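2-dehydropantoate 2-reductase, putative (Enterococcus faecalis, PDB 2EW2) probably catalyses the NADPH-dependent reduction of 2-dehydropantoate (ketopantoate) to (R)-pantoate, a step on the way to pantothenate. Local coordinates at residues 196-201 against 207-212; 220-225 against 244-249; 227-232 against 279-284. One frame throughout, in Å; residues are numbered along the deposited sequence.

Contact 1: residues 196-201 against 207-212; sequences GTLNGL and CNIAEF
Leu198 enters the groove between Ile209 and Phe212 with its forked end, one methyl for each neighbour. CD1 of Leu198 settles against the CG2 branch of Ile209 at 3.8 Å, the two side chains lying nearly perpendicular. The other prong turns to the aromatic: CD2 of Leu198 lies 3.6 Å from CD2 of Phe212. One turn further along helix 198-205, Leu201 supplies the second bump. Its CD1 methyl comes to 3.6 Å from CZ of Phe212, while its CB sits 3.9 Å from CE1 of the same ring. Both leucine methyls come to the phenyl group from the same side of its plane, Leu198 near CD2 and Leu201 near CZ. Phe212 extends into this position because its CG stands anti to the backbone N (chi1 178°).

The start of helix 209-214 is set by a capping box: Glu211 N donates to Asn208 OD1 at 2.9 Å, and Asn208 N returns a bond to Glu211 OE1 at 2.9 Å. That reciprocal pair fixes the first turn from which Ile209 and Phe212 project. Beyond the two segments, Leu221 and Val222 of helix 218-235 cover Phe212, and Leu305 of the second subunit packs on Leu201.

Across the interface the chemistry is wholly apolar, methyl against methyl and methyl against ring. With all four touching residues buried, the packing of these two consecutive helices rests on close fit and exclusion of water, while the capping box satisfies polar groups at the start of helix 209-214.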
loop_
_atom_site.group_PDB
_atom_site.type_symbol
_atom_site.label_atom_id
_atom_site.label_comp_id
_atom_site.label_asym_id
_atom_site.label_seq_id
_atom_site.Cartn_x
_atom_site.Cartn_y
_atom_site.Cartn_z
ATOM N N GLY B 196 2.025 -4.418 -13.227
ATOM C CA GLY B 196 1.210 -4.047 -12.066
ATOM C C GLY B 196 1.913 -4.390 -10.767
ATOM O O GLY B 196 1.336 -4.239 -9.671
ATOM N N THR B 197 3.164 -4.848 -10.893
ATOM C CA THR B 197 3.985 -5.215 -9.727
ATOM C C THR B 197 5.194 -4.274 -9.545
ATOM O O THR B 197 5.117 -3.317 -8.784
ATOM C CB THR B 197 4.400 -6.682 -9.774
ATOM O OG1 THR B 197 5.122 -6.938 -10.987
ATOM C CG2 THR B 197 3.171 -7.587 -9.718
ATOM N N LEU B 198 6.278 -4.510 -10.288
ATOM C CA LEU B 198 7.548 -3.784 -10.092
ATOM C C LEU B 198 7.444 -2.274 -10.278
ATOM O O LEU B 198 8.072 -1.502 -9.542
ATOM C CB LEU B 198 8.624 -4.341 -11.045
ATOM C CG LEU B 198 9.053 -5.792 -10.797
ATOM C CD1 LEU B 198 9.892 -6.314 -11.975
ATOM C CD2 LEU B 198 9.833 -5.875 -9.504
ATOM N N ASN B 199 6.644 -1.864 -11.259
ATOM C CA ASN B 199 6.408 -0.449 -11.538
ATOM C C ASN B 199 6.015 0.352 -10.305
ATOM O O ASN B 199 6.734 1.267 -9.901
ATOM C CB ASN B 199 5.317 -0.287 -12.600
ATOM C CG ASN B 199 5.872 -0.227 -14.032
ATOM O OD1 ASN B 199 7.045 0.044 -14.250
ATOM N ND2 ASN B 199 5.001 -0.462 -15.010
ATOM N N GLY B 200 4.872 0.026 -9.705
ATOM C CA GLY B 200 4.410 0.818 -8.580
ATOM C C GLY B 200 5.295 0.567 -7.367
ATOM O O GLY B 200 5.606 1.488 -6.632
ATOM N N LEU B 201 5.714 -0.678 -7.182
ATOM C CA LEU B 201 6.500 -1.073 -6.009
ATOM C C LEU B 201 7.885 -0.406 -5.952
ATOM O O LEU B 201 8.267 0.143 -4.913
ATOM C CB LEU B 201 6.598 -2.604 -5.896
ATOM C CG LEU B 201 5.283 -3.330 -5.548
ATOM C CD1 LEU B 201 5.362 -4.857 -5.790
ATOM C CD2 LEU B 201 4.823 -3.052 -4.124
ATOM N N CYS B 207 13.663 2.014 -5.463
ATOM C CA CYS B 207 14.714 1.022 -5.635
ATOM C C CYS B 207 14.669 0.426 -7.051
ATOM O O CYS B 207 13.688 0.613 -7.780
ATOM C CB CYS B 207 14.592 -0.073 -4.577
ATOM S SG CYS B 207 13.106 -1.127 -4.726
ATOM N N ASN B 208 15.729 -0.280 -7.443
ATOM C CA ASN B 208 15.731 -0.945 -8.739
ATOM C C ASN B 208 15.161 -2.349 -8.627
ATOM O O ASN B 208 14.781 -2.782 -7.522
ATOM C CB ASN B 208 17.113 -0.902 -9.429
ATOM C CG ASN B 208 18.183 -1.740 -8.720
ATOM O OD1 ASN B 208 17.918 -2.821 -8.199
ATOM N ND2 ASN B 208 19.423 -1.249 -8.752
ATOM N N ILE B 209 15.106 -3.051 -9.761
ATOM C CA ILE B 209 14.398 -4.333 -9.857
ATOM C C ILE B 209 15.012 -5.444 -8.995
ATOM O O ILE B 209 14.295 -6.116 -8.225
ATOM C CB ILE B 209 14.239 -4.777 -11.335
ATOM C CG1 ILE B 209 13.342 -3.771 -12.077
ATOM C CG2 ILE B 209 13.665 -6.186 -11.416
ATOM C CD1 ILE B 209 13.270 -3.964 -13.595
ATOM N N ALA B 210 16.327 -5.638 -9.122
ATOM C CA ALA B 210 17.049 -6.615 -8.307
ATOM C C ALA B 210 16.997 -6.280 -6.812
ATOM O O ALA B 210 16.898 -7.186 -5.985
ATOM C CB ALA B 210 18.515 -6.728 -8.774
ATOM N N GLU B 211 17.107 -4.993 -6.469
ATOM C CA GLU B 211 17.035 -4.547 -5.075
ATOM C C GLU B 211 15.676 -4.925 -4.520
ATOM O O GLU B 211 15.588 -5.509 -3.442
ATOM C CB GLU B 211 17.243 -3.029 -4.941
ATOM C CG GLU B 211 18.707 -2.564 -5.062
ATOM C CD GLU B 211 18.849 -1.043 -5.096
ATOM O OE1 GLU B 211 17.919 -0.359 -5.549
ATOM O OE2 GLU B 211 19.903 -0.515 -4.657
ATOM N N PHE B 212 14.618 -4.626 -5.281
ATOM C CA PHE B 212 13.283 -5.077 -4.887
ATOM C C PHE B 212 13.192 -6.603 -4.745
ATOM O O PHE B 212 12.722 -7.121 -3.722
ATOM C CB PHE B 212 12.165 -4.574 -5.813
ATOM C CG PHE B 212 10.822 -5.094 -5.397
ATOM C CD1 PHE B 212 10.127 -4.493 -4.350
ATOM C CD2 PHE B 212 10.311 -6.256 -5.958
ATOM C CE1 PHE B 212 8.911 -5.027 -3.905
ATOM C CE2 PHE B 212 9.103 -6.785 -5.506
ATOM C CZ PHE B 212 8.416 -6.176 -4.494
#

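Contact 2: residues 220-225 against 244-249; sequences SLVKTL and EVYTHI
Lys223 lies across one face of the Tyr246 ring in a combined CH-pi and cation-pi contact. CE of Lys223 stands 3.5 Å from the centroid of the Tyr246 ring, only 7° off the normal, a position suited to a CH-pi contact. The ammonium is less central, with NZ of Lys223 4.4 Å from the centroid of the Tyr246 ring. The extended chain beyond CG lays CE over the ring centre and leaves NZ still above the face, 21° off the normal, where it also forms a salt bridge with Glu219, one helical turn earlier. The aromatic and the carboxylate together limit where this exposed lysine can swing.

Apolar packing fills the inner side. Val222 uses a single branch, CG1, for two partners: it meets CD1 of Tyr246 at 3.8 Å, at the ring's edge and near its plane, and CD1 of Ile249 at 3.9 Å. The valine and isoleucine side chains run antiparallel alongside each other. Tyr246 is therefore met on two sides, by an aliphatic edge contact and by the lysine over a face; its CG is anti to the backbone N, which sets the ring beside Val222 and under Lys223.

Between the two segments there are no hydrogen bonds. Within helix 218-235, Ser220 O accepts both from Thr224 N and from Thr224 OG1, the latter at 2.7 Å, the two donors reaching it from opposite faces of the carbonyl plane.

The segment axes approach to 10.5 Å and run at 142° to one another, a roughly antiparallel helix pair with a buried aliphatic side and an aromatic-lysine outer rim. It belongs to the helical C-terminal domain of the ketopantoate reductases, grouped with the C-terminal domain of 6-phosphogluconate dehydrogenase.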
loop_
_atom_site.group_PDB
_atom_site.type_symbol
_atom_site.label_atom_id
_atom_site.label_comp_id
_atom_site.label_asym_id
_atom_site.label_seq_id
_atom_site.Cartn_x
_atom_site.Cartn_y
_atom_site.Cartn_z
ATOM N N SER B 220 5.722 -12.058 -1.359
ATOM C CA SER B 220 4.367 -11.847 -0.844
ATOM C C SER B 220 3.673 -10.693 -1.572
ATOM O O SER B 220 2.533 -10.834 -2.021
ATOM C CB SER B 220 4.374 -11.634 0.677
ATOM O OG SER B 220 5.019 -10.419 1.045
ATOM N N LEU B 221 4.379 -9.578 -1.722
ATOM C CA LEU B 221 3.847 -8.430 -2.441
ATOM C C LEU B 221 3.458 -8.819 -3.878
ATOM O O LEU B 221 2.330 -8.558 -4.322
ATOM C CB LEU B 221 4.853 -7.277 -2.444
ATOM C CG LEU B 221 4.987 -6.528 -1.119
ATOM C CD1 LEU B 221 6.245 -5.646 -1.141
ATOM C CD2 LEU B 221 3.731 -5.695 -0.784
ATOM N N VAL B 222 4.401 -9.439 -4.590
ATOM C CA VAL B 222 4.188 -9.773 -5.992
ATOM C C VAL B 222 3.046 -10.795 -6.176
ATOM O O VAL B 222 2.170 -10.572 -6.992
ATOM C CB VAL B 222 5.486 -10.278 -6.658
ATOM C CG1 VAL B 222 5.177 -10.816 -8.055
ATOM C CG2 VAL B 222 6.521 -9.145 -6.722
ATOM N N LYS B 223 3.054 -11.894 -5.419
ATOM C CA LYS B 223 2.006 -12.936 -5.546
ATOM C C LYS B 223 0.601 -12.477 -5.191
ATOM O O LYS B 223 -0.368 -12.876 -5.843
ATOM C CB LYS B 223 2.363 -14.192 -4.752
ATOM C CG LYS B 223 3.434 -15.001 -5.466
ATOM C CD LYS B 223 3.764 -16.266 -4.756
ATOM C CE LYS B 223 4.844 -16.991 -5.557
ATOM N NZ LYS B 223 5.166 -18.271 -4.924
ATOM N N THR B 224 0.487 -11.635 -4.168
ATOM C CA THR B 224 -0.811 -11.085 -3.802
ATOM C C THR B 224 -1.336 -10.248 -4.966
ATOM O O THR B 224 -2.493 -10.411 -5.370
ATOM C CB THR B 224 -0.740 -10.246 -2.525
ATOM O OG1 THR B 224 -0.130 -11.021 -1.481
ATOM C CG2 THR B 224 -2.127 -9.817 -2.083
ATOM N N LEU B 225 -0.492 -9.359 -5.500
ATOM C CA LEU B 225 -0.883 -8.528 -6.655
ATOM C C LEU B 225 -1.270 -9.382 -7.870
ATOM O O LEU B 225 -2.286 -9.092 -8.523
ATOM C CB LEU B 225 0.218 -7.509 -7.020
ATOM C CG LEU B 225 0.272 -6.253 -6.153
ATOM C CD1 LEU B 225 1.627 -5.582 -6.245
ATOM C CD2 LEU B 225 -0.851 -5.308 -6.531
ATOM N N GLU B 244 3.623 -19.037 -13.913
ATOM C CA GLU B 244 4.418 -18.560 -15.038
ATOM C C GLU B 244 4.696 -17.065 -14.923
ATOM O O GLU B 244 5.804 -16.605 -15.239
ATOM C CB GLU B 244 3.742 -18.864 -16.387
ATOM C CG GLU B 244 4.620 -18.569 -17.640
ATOM C CD GLU B 244 4.636 -17.086 -18.064
ATOM O OE1 GLU B 244 5.707 -16.589 -18.488
ATOM O OE2 GLU B 244 3.581 -16.408 -17.976
ATOM N N VAL B 245 3.684 -16.300 -14.508
ATOM C CA VAL B 245 3.860 -14.860 -14.349
ATOM C C VAL B 245 4.893 -14.561 -13.255
ATOM O O VAL B 245 5.763 -13.726 -13.454
ATOM C CB VAL B 245 2.529 -14.123 -14.073
ATOM C CG1 VAL B 245 2.778 -12.630 -13.787
ATOM C CG2 VAL B 245 1.577 -14.287 -15.271
ATOM N N TYR B 246 4.801 -15.245 -12.116
ATOM C CA TYR B 246 5.805 -15.092 -11.054
ATOM C C TYR B 246 7.220 -15.439 -11.527
ATOM O O TYR B 246 8.180 -14.736 -11.213
ATOM C CB TYR B 246 5.461 -15.945 -9.827
ATOM C CG TYR B 246 6.405 -15.683 -8.662
ATOM C CD1 TYR B 246 6.398 -14.443 -8.000
ATOM C CD2 TYR B 246 7.306 -16.671 -8.225
ATOM C CE1 TYR B 246 7.261 -14.179 -6.942
ATOM C CE2 TYR B 246 8.174 -16.421 -7.144
ATOM C CZ TYR B 246 8.153 -15.168 -6.525
ATOM O OH TYR B 246 8.998 -14.908 -5.478
ATOM N N THR B 247 7.330 -16.526 -12.285
ATOM C CA THR B 247 8.606 -16.984 -12.821
ATOM C C THR B 247 9.222 -15.942 -13.741
ATOM O O THR B 247 10.423 -15.670 -13.667
ATOM C CB THR B 247 8.442 -18.330 -13.543
ATOM O OG1 THR B 247 8.236 -19.350 -12.559
ATOM C CG2 THR B 247 9.708 -18.689 -14.359
ATOM N N HIS B 248 8.396 -15.338 -14.585
ATOM C CA HIS B 248 8.854 -14.253 -15.432
ATOM C C HIS B 248 9.385 -13.074 -14.606
ATOM O O HIS B 248 10.449 -12.505 -14.902
ATOM C CB HIS B 248 7.707 -13.777 -16.326
ATOM C CG HIS B 248 8.060 -12.592 -17.160
ATOM N ND1 HIS B 248 8.571 -12.709 -18.436
ATOM C CD2 HIS B 248 8.013 -11.265 -16.890
ATOM C CE1 HIS B 248 8.810 -11.503 -18.921
ATOM N NE2 HIS B 248 8.477 -10.609 -18.005
ATOM N N ILE B 249 8.632 -12.694 -13.576
ATOM C CA ILE B 249 9.034 -11.581 -12.723
ATOM C C ILE B 249 10.360 -11.893 -12.005
ATOM O O ILE B 249 11.271 -11.069 -11.967
ATOM C CB ILE B 249 7.870 -11.144 -11.755
ATOM C CG1 ILE B 249 6.773 -10.427 -12.575
ATOM C CG2 ILE B 249 8.397 -10.206 -10.662
ATOM C CD1 ILE B 249 5.351 -10.409 -11.968
#

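Contact 3: residues 227-232 against 279-284; sequences SEFAAV and DYINGA
Phe229 and Asn282 have the nearest CA atoms, 8.3 Å apart, where the middle of one helix faces the very beginning of another, so the gap is bridged by side chains. The Phe229 ring does most of the bridging. Its CG is anti to the carbonyl carbon (chi1 -81°), and from there the phenyl group reaches across with its rim leading. CZ of Phe229 comes to 4.2 Å from CG2 of Ile281, a loose apolar contact at the ring's edge and near its plane. The CG2 branch of Ile281 makes this touch while the rest of that side chain leads elsewhere.

The second partner is the amide of Asn282, which also comes to the rim of the ring. The two side chains stand roughly square to each other, and the amide and ring planes are 87° apart, nearly perpendicular. Which amide atom faces the phenyl is doubtful, so what can be relied on is the edge-on placing of the group. Ile281 occupies the N-cap position of helix 282-292, so the ring is seated against its first residues; the turn there is only weakly closed, Ala284 N lying 3.2 Å from Ile281 O.

Around this small, buried contact, Trp189, Ala192 and Cys193 of helix 184-195 and Val285 from further along helix 282-292 pack on Phe229, while Cys299 of helix 297-313 touches both Phe229 and Asn282. Next to the ring residue, Glu228 turns to the start of that same helix, where its two carboxylate oxygens accept from the backbone N of Phe298 and of Cys299. Phe229 thus sits where helices 184-195, 218-235, 282-292 and 297-313 come together.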
loop_
_atom_site.group_PDB
_atom_site.type_symbol
_atom_site.label_atom_id
_atom_site.label_comp_id
_atom_site.label_asym_id
_atom_site.label_seq_id
_atom_site.Cartn_x
_atom_site.Cartn_y
_atom_site.Cartn_z
ATOM N N SER B 227 -2.413 -12.448 -7.822
ATOM C CA SER B 227 -3.698 -13.053 -7.481
ATOM C C SER B 227 -4.890 -12.147 -7.758
ATOM O O SER B 227 -5.939 -12.628 -8.180
ATOM C CB SER B 227 -3.708 -13.491 -6.007
ATOM O OG SER B 227 -2.873 -14.638 -5.873
ATOM N N GLU B 228 -4.727 -10.850 -7.503
ATOM C CA GLU B 228 -5.774 -9.856 -7.777
ATOM C C GLU B 228 -6.017 -9.682 -9.271
ATOM O O GLU B 228 -7.183 -9.683 -9.712
ATOM C CB GLU B 228 -5.456 -8.515 -7.116
ATOM C CG GLU B 228 -5.505 -8.562 -5.587
ATOM C CD GLU B 228 -5.194 -7.237 -4.932
ATOM O OE1 GLU B 228 -5.045 -6.215 -5.641
ATOM O OE2 GLU B 228 -5.118 -7.212 -3.684
ATOM N N PHE B 229 -4.939 -9.529 -10.048
ATOM C CA PHE B 229 -5.049 -9.542 -11.517
ATOM C C PHE B 229 -5.783 -10.784 -12.017
ATOM O O PHE B 229 -6.735 -10.669 -12.795
ATOM C CB PHE B 229 -3.679 -9.416 -12.213
ATOM C CG PHE B 229 -3.174 -8.006 -12.290
ATOM C CD1 PHE B 229 -2.651 -7.375 -11.164
ATOM C CD2 PHE B 229 -3.214 -7.310 -13.485
ATOM C CE1 PHE B 229 -2.186 -6.056 -11.245
ATOM C CE2 PHE B 229 -2.763 -6.001 -13.575
ATOM C CZ PHE B 229 -2.250 -5.371 -12.442
ATOM N N ALA B 230 -5.342 -11.955 -11.574
ATOM C CA ALA B 230 -5.949 -13.235 -11.971
ATOM C C ALA B 230 -7.410 -13.399 -11.560
ATOM O O ALA B 230 -8.224 -13.905 -12.347
ATOM C CB ALA B 230 -5.130 -14.405 -11.452
ATOM N N ALA B 231 -7.749 -12.976 -10.341
ATOM C CA ALA B 231 -9.126 -13.058 -9.853
ATOM C C ALA B 231 -10.117 -12.286 -10.731
ATOM O O ALA B 231 -11.206 -12.796 -11.025
ATOM C CB ALA B 231 -9.229 -12.600 -8.392
ATOM N N VAL B 232 -9.725 -11.081 -11.152
ATOM C CA VAL B 232 -10.534 -10.230 -12.011
ATOM C C VAL B 232 -10.533 -10.722 -13.484
ATOM O O VAL B 232 -11.600 -10.779 -14.137
ATOM C CB VAL B 232 -10.055 -8.756 -11.923
ATOM C CG1 VAL B 232 -10.767 -7.890 -12.909
ATOM C CG2 VAL B 232 -10.199 -8.213 -10.491
ATOM N N ASP B 279 -3.418 4.334 -13.464
ATOM C CA ASP B 279 -4.864 4.201 -13.633
ATOM C C ASP B 279 -5.265 3.153 -14.652
ATOM O O ASP B 279 -6.370 2.644 -14.580
ATOM C CB ASP B 279 -5.506 5.546 -13.992
ATOM C CG ASP B 279 -5.614 6.480 -12.805
ATOM O OD1 ASP B 279 -5.551 6.029 -11.649
ATOM O OD2 ASP B 279 -5.767 7.694 -13.029
ATOM N N TYR B 280 -4.348 2.816 -15.565
ATOM C CA TYR B 280 -4.592 1.878 -16.670
ATOM C C TYR B 280 -3.892 0.558 -16.445
ATOM O O TYR B 280 -3.798 -0.270 -17.341
ATOM C CB TYR B 280 -4.182 2.521 -18.013
ATOM C CG TYR B 280 -4.723 3.916 -18.080
ATOM C CD1 TYR B 280 -6.098 4.148 -18.182
ATOM C CD2 TYR B 280 -3.883 5.008 -17.946
ATOM C CE1 TYR B 280 -6.608 5.434 -18.183
ATOM C CE2 TYR B 280 -4.387 6.291 -17.949
ATOM C CZ TYR B 280 -5.745 6.496 -18.066
ATOM O OH TYR B 280 -6.231 7.789 -18.069
ATOM N N ILE B 281 -3.400 0.364 -15.224
ATOM C CA ILE B 281 -2.769 -0.883 -14.842
ATOM C C ILE B 281 -3.490 -1.330 -13.567
ATOM O O ILE B 281 -4.567 -1.925 -13.642
ATOM C CB ILE B 281 -1.237 -0.713 -14.644
ATOM C CG1 ILE B 281 -0.597 -0.018 -15.866
ATOM C CG2 ILE B 281 -0.584 -2.069 -14.356
ATOM C CD1 ILE B 281 0.877 0.422 -15.644
ATOM N N ASN B 282 -2.937 -0.992 -12.402
ATOM C CA ASN B 282 -3.571 -1.351 -11.136
ATOM C C ASN B 282 -4.942 -0.696 -10.959
ATOM O O ASN B 282 -5.853 -1.325 -10.436
ATOM C CB ASN B 282 -2.652 -1.029 -9.945
ATOM C CG ASN B 282 -1.330 -1.773 -10.022
ATOM O OD1 ASN B 282 -1.150 -2.829 -9.396
ATOM N ND2 ASN B 282 -0.394 -1.227 -10.784
ATOM N N GLY B 283 -5.074 0.563 -11.396
ATOM C CA GLY B 283 -6.352 1.291 -11.321
ATOM C C GLY B 283 -7.459 0.599 -12.118
ATOM O O GLY B 283 -8.615 0.624 -11.732
ATOM N N ALA B 284 -7.084 -0.042 -13.216
ATOM C CA ALA B 284 -8.013 -0.738 -14.096
ATOM C C ALA B 284 -8.514 -2.046 -13.468
ATOM O O ALA B 284 -9.710 -2.341 -13.513
ATOM C CB ALA B 284 -7.341 -0.991 -15.425
#

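Helix 218-235 ties the set together: contacts 2 and 3 use successive parts of it, their centres about 13 Å apart, and contact 1 packs against it. Contacts 1 and 2, about 12 Å apart between centres, merge where Phe212 CE2 meets Val222 CG2 at 3.7 Å and Leu201 CD1 meets Leu225 CD1 at 3.8 Å. Contact 1 also reaches contact 3, about 17 Å away between centres, through Gly196, whose CA is 3.7 Å from Phe229 CZ. All three lie in the helical C-terminal region, away from the magnesium-binding Glu311. Contacts 1 and 2 border the second subunit, whereas contact 3 is enclosed within its own chain.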